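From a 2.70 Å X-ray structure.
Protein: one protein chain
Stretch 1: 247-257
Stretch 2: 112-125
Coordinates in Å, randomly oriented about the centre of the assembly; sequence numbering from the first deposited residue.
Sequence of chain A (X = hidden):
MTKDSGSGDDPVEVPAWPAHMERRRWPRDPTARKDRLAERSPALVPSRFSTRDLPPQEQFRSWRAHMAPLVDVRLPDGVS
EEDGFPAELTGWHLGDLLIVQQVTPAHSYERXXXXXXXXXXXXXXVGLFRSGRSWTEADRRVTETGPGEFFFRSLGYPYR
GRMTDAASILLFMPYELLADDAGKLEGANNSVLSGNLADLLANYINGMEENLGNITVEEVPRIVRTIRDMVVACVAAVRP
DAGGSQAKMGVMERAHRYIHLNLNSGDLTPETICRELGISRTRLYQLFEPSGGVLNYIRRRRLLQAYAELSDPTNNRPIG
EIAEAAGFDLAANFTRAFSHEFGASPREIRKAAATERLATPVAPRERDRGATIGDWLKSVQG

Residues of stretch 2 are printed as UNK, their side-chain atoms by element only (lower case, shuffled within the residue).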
# COMPACT_ATOMS: atom_id res chain seq x y z
N ALA A 247 -16.06 4.12 -7.77
CA ALA A 247 -15.73 3.43 -6.52
C ALA A 247 -16.11 1.93 -6.47
O ALA A 247 -17.14 1.56 -5.90
CB ALA A 247 -16.33 4.18 -5.32
N LYS A 248 -15.27 1.09 -7.08
CA LYS A 248 -15.38 -0.37 -6.99
C LYS A 248 -14.33 -0.92 -6.03
O LYS A 248 -13.28 -1.43 -6.42
CB LYS A 248 -15.25 -1.01 -8.38
CG LYS A 248 -16.49 -0.88 -9.25
CD LYS A 248 -17.65 -1.78 -8.79
CE LYS A 248 -17.46 -3.24 -9.19
NZ LYS A 248 -17.77 -3.49 -10.62
N MET A 249 -14.64 -0.80 -4.74
CA MET A 249 -13.74 -1.17 -3.65
C MET A 249 -13.63 -2.69 -3.48
O MET A 249 -14.64 -3.42 -3.59
CB MET A 249 -14.24 -0.50 -2.34
CG MET A 249 -13.25 -0.51 -1.18
SD MET A 249 -13.83 0.29 0.33
CE MET A 249 -14.03 1.94 -0.30
N GLY A 250 -12.42 -3.17 -3.22
CA GLY A 250 -12.15 -4.60 -3.00
C GLY A 250 -12.67 -5.09 -1.64
O GLY A 250 -12.85 -4.29 -0.71
N VAL A 251 -12.92 -6.39 -1.54
CA VAL A 251 -13.47 -6.97 -0.32
C VAL A 251 -12.74 -6.54 0.94
O VAL A 251 -13.40 -6.08 1.87
CB VAL A 251 -13.63 -8.52 -0.34
CG1 VAL A 251 -14.84 -8.92 -1.18
CG2 VAL A 251 -12.38 -9.27 -0.78
N MET A 252 -11.42 -6.68 0.99
CA MET A 252 -10.69 -6.49 2.26
C MET A 252 -10.77 -5.06 2.76
O MET A 252 -10.89 -4.84 3.96
CB MET A 252 -9.22 -6.90 2.14
CG MET A 252 -8.46 -6.94 3.47
SD MET A 252 -9.20 -7.91 4.81
CE MET A 252 -7.78 -8.94 5.12
N GLU A 253 -10.71 -4.10 1.85
CA GLU A 253 -10.87 -2.70 2.21
C GLU A 253 -12.30 -2.47 2.75
O GLU A 253 -12.48 -1.77 3.74
CB GLU A 253 -10.55 -1.78 1.01
CG GLU A 253 -9.78 -0.50 1.33
CD GLU A 253 -10.62 0.74 1.26
OE1 GLU A 253 -11.71 0.73 1.89
OE2 GLU A 253 -10.21 1.72 0.59
N ARG A 254 -13.29 -3.10 2.12
CA ARG A 254 -14.68 -3.00 2.59
C ARG A 254 -14.89 -3.66 3.94
O ARG A 254 -15.63 -3.13 4.77
CB ARG A 254 -15.67 -3.53 1.54
CG ARG A 254 -15.93 -2.51 0.44
CD ARG A 254 -16.97 -2.97 -0.56
NE ARG A 254 -16.48 -4.14 -1.29
CZ ARG A 254 -17.13 -5.31 -1.43
NH1 ARG A 254 -18.34 -5.51 -0.91
NH2 ARG A 254 -16.54 -6.29 -2.11
N ALA A 255 -14.23 -4.79 4.17
CA ALA A 255 -14.26 -5.50 5.46
C ALA A 255 -13.57 -4.72 6.58
O ALA A 255 -14.13 -4.55 7.67
CB ALA A 255 -13.61 -6.86 5.32
N HIS A 256 -12.34 -4.25 6.32
CA HIS A 256 -11.61 -3.45 7.30
C HIS A 256 -12.35 -2.16 7.69
O HIS A 256 -12.27 -1.72 8.86
CB HIS A 256 -10.19 -3.12 6.83
CG HIS A 256 -9.20 -4.23 7.05
ND1 HIS A 256 -8.01 -4.30 6.37
CD2 HIS A 256 -9.22 -5.30 7.87
CE1 HIS A 256 -7.33 -5.36 6.77
NE2 HIS A 256 -8.05 -5.99 7.68
N ARG A 257 -13.06 -1.57 6.73
CA ARG A 257 -13.87 -0.37 6.97
C ARG A 257 -15.11 -0.70 7.78
O ARG A 257 -15.39 -0.03 8.78
CB ARG A 257 -14.30 0.29 5.65
CG ARG A 257 -14.99 1.64 5.85
CD ARG A 257 -15.37 2.29 4.54
NE ARG A 257 -16.25 1.45 3.74
CZ ARG A 257 -16.60 1.70 2.48
NH1 ARG A 257 -16.15 2.79 1.85
NH2 ARG A 257 -17.40 0.86 1.82
N UNK A 112 -5.94 -5.27 -10.46
CA UNK A 112 -7.29 -5.40 -11.05
C UNK A 112 -8.41 -5.82 -10.07
O UNK A 112 -8.17 -6.26 -8.95
c UNK A 112 -7.22 -6.40 -12.19
o UNK A 112 -6.95 -7.68 -11.69
N UNK A 113 -9.65 -5.71 -10.55
CA UNK A 113 -10.83 -6.20 -9.82
C UNK A 113 -10.67 -7.66 -9.42
O UNK A 113 -10.86 -8.01 -8.26
c UNK A 113 -13.25 -3.78 -10.05
o UNK A 113 -13.10 -3.92 -8.82
c UNK A 113 -12.42 -4.57 -11.06
n UNK A 113 -14.13 -2.92 -10.58
c UNK A 113 -12.11 -6.01 -10.65
N UNK A 114 -10.27 -8.50 -10.37
CA UNK A 114 -10.07 -9.94 -10.14
C UNK A 114 -9.09 -10.20 -9.01
O UNK A 114 -9.31 -11.07 -8.15
o UNK A 114 -10.35 -10.32 -12.53
c UNK A 114 -9.53 -12.17 -11.24
c UNK A 114 -9.53 -10.65 -11.41
N UNK A 115 -7.99 -9.47 -9.02
CA UNK A 115 -6.99 -9.57 -7.99
C UNK A 115 -7.60 -9.15 -6.65
O UNK A 115 -7.37 -9.81 -5.64
c UNK A 115 -4.97 -9.22 -9.57
s UNK A 115 -3.68 -8.08 -10.11
c UNK A 115 -5.76 -8.72 -8.34
c UNK A 115 -2.69 -8.18 -8.64
N UNK A 116 -8.41 -8.09 -6.66
CA UNK A 116 -9.04 -7.53 -5.45
C UNK A 116 -10.13 -8.37 -4.75
O UNK A 116 -10.38 -8.20 -3.54
c UNK A 116 -9.61 -6.14 -5.77
c UNK A 116 -8.54 -5.06 -5.86
c UNK A 116 -9.14 -3.76 -6.41
c UNK A 116 -7.86 -4.83 -4.51
N UNK A 117 -10.77 -9.26 -5.51
CA UNK A 117 -11.75 -10.19 -4.99
C UNK A 117 -11.18 -11.11 -3.91
O UNK A 117 -11.87 -11.51 -2.98
n UNK A 117 -13.03 -13.36 -10.49
c UNK A 117 -13.17 -10.30 -7.14
c UNK A 117 -13.28 -12.95 -9.25
n UNK A 117 -12.94 -13.73 -8.23
c UNK A 117 -12.32 -11.07 -6.12
n UNK A 117 -13.87 -11.75 -9.07
c UNK A 117 -14.26 -11.15 -7.79
N UNK A 118 -9.92 -11.47 -4.08
CA UNK A 118 -9.23 -12.43 -3.22
C UNK A 118 -8.12 -11.79 -2.38
O UNK A 118 -7.70 -12.38 -1.39
c UNK A 118 -8.62 -13.52 -4.11
o UNK A 118 -7.97 -12.96 -5.25
N UNK A 119 -7.64 -10.61 -2.75
CA UNK A 119 -6.46 -10.03 -2.11
C UNK A 119 -6.74 -9.54 -0.70
O UNK A 119 -7.70 -8.77 -0.49
c UNK A 119 -5.89 -8.86 -2.92
o UNK A 119 -4.72 -8.37 -2.31
N UNK A 120 -5.89 -9.95 0.26
CA UNK A 120 -5.92 -9.41 1.62
C UNK A 120 -5.19 -8.06 1.80
O UNK A 120 -5.11 -7.56 2.93
c UNK A 120 -5.23 -10.51 2.43
c UNK A 120 -4.90 -11.03 0.13
c UNK A 120 -4.28 -11.13 1.49
N UNK A 121 -4.67 -7.48 0.73
CA UNK A 121 -3.89 -6.26 0.82
C UNK A 121 -4.84 -5.07 0.58
O UNK A 121 -5.53 -5.03 -0.45
c UNK A 121 -0.78 -7.77 -0.96
c UNK A 121 -2.71 -6.27 -0.19
c UNK A 121 -1.75 -7.42 0.14
c UNK A 121 -1.96 -4.94 -0.17
N UNK A 122 -4.89 -4.15 1.54
CA UNK A 122 -5.65 -2.91 1.40
C UNK A 122 -4.93 -1.71 2.02
O UNK A 122 -5.56 -0.72 2.44
o UNK A 122 -8.00 -3.39 4.16
c UNK A 122 -6.94 -3.41 3.52
c UNK A 122 -7.02 -3.08 2.04
o UNK A 122 -5.84 -3.71 4.02
N UNK A 123 -3.61 -1.77 2.03
CA UNK A 123 -2.81 -0.74 2.66
C UNK A 123 -3.08 0.59 1.95
O UNK A 123 -3.52 0.61 0.80
c UNK A 123 -0.02 -2.42 4.39
c UNK A 123 -0.84 -4.40 3.97
c UNK A 123 -0.90 -2.29 3.36
n UNK A 123 -0.01 -3.74 4.75
c UNK A 123 -1.31 -1.08 2.57
n UNK A 123 -1.38 -3.55 3.11
N UNK A 124 -2.82 1.69 2.65
CA UNK A 124 -2.72 3.00 2.03
C UNK A 124 -1.30 3.10 1.50
O UNK A 124 -0.33 2.92 2.24
c UNK A 124 -4.30 3.40 5.11
c UNK A 124 -6.13 4.78 2.31
c UNK A 124 -7.50 4.95 2.26
c UNK A 124 -8.30 4.60 3.35
c UNK A 124 -2.98 4.10 3.05
c UNK A 124 -6.40 3.89 4.53
c UNK A 124 -5.56 4.24 3.47
n UNK A 124 -5.60 3.38 5.52
c UNK A 124 -7.77 4.07 4.49
c UNK A 124 -4.22 3.91 3.86
N UNK A 125 -1.16 3.33 0.21
CA UNK A 125 0.14 3.40 -0.44
C UNK A 125 0.45 4.86 -0.73
O UNK A 125 -0.34 5.57 -1.36
c UNK A 125 1.49 2.20 -2.28
n UNK A 125 2.53 2.30 -1.46
o UNK A 125 1.59 1.79 -3.43
c UNK A 125 0.10 2.58 -1.74

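Position 112 carries one carbon and then one oxygen and lies out of reach of stretch 1; it is S112, whose hydroxyl oxygen accepts a weak capping bond from the backbone N of position 115. At 113 three carbons run in a chain, the third bearing one oxygen and one nitrogen, and the chain end comes close to K248: Q113. Its CB points sideways, but NE2 of Q113 lies 3.1 Å from K248 CB.

Position 114 has one carbon carrying an oxygen and a carbon, without contact, hence T114. At 115 two carbons, a sulfur and a terminal carbon, unbranched and also remote, make M115. At 116 four carbons fork at the second, buried beside G250: L116. An ideal CB on G250 would lie 3.1 Å from L116 CD2, a tight approach that the glycine avoids.

Position 117 shows three carbons, a nitrogen and a carbon with two more nitrogens, and its backbone O meets V251: R117. Its CA-to-CB bond points away, and R117 O is 3.2 Å from V251 CG2. Position 118 has one carbon and one oxygen, with no contact: S118, whose OG donates to M115 O at 3.2 Å. The same composition at 119, with the backbone O near M252, gives S119; its OG accepts from the backbone N of position 121, while S119 O lies 3.6 Å from M252 CB.

At 120 three carbons close a ring onto the backbone N, as only proline does, and touch M252: P120. Its CB rests 4.0 Å from M252 CE, an apolar contact. At 121 four carbons forked at the first, with one two-carbon arm, mark I121, whose CA-to-CB bond points away.

Position 122 has two carbons, the second carrying two oxygens, one of them against H256; its CA-to-CB bond points toward stretch 1: D122. H256 ND1 donates to D122 OD2 at 2.4 Å, very short, with the oxygen at the edge of the imidazole ring and near its plane. At 123 one carbon and a five-membered ring with two nitrogens, making no contact, give H123. At 124 fused five- and six-membered rings with one nitrogen come near E253: W124, whose CH2 lies 4.4 Å from E253 OE2. At 125 two carbons, the second with one oxygen and one nitrogen, out of reach, leave N125.

The contact joins close backbone packing to a very short hydrogen bond from H256 to D122. G250 lets the helix start of stretch 1 approach L116, their CA atoms 4.9 Å apart. Further along, M252 packs against S119 and P120, and D122, the residue most covered by stretch 1, reaches H256 one helical turn beyond M252. Together the two stretches bury 559 Å².

Stretch 2, residues 112-125: SQTMLRSSPIDHWN
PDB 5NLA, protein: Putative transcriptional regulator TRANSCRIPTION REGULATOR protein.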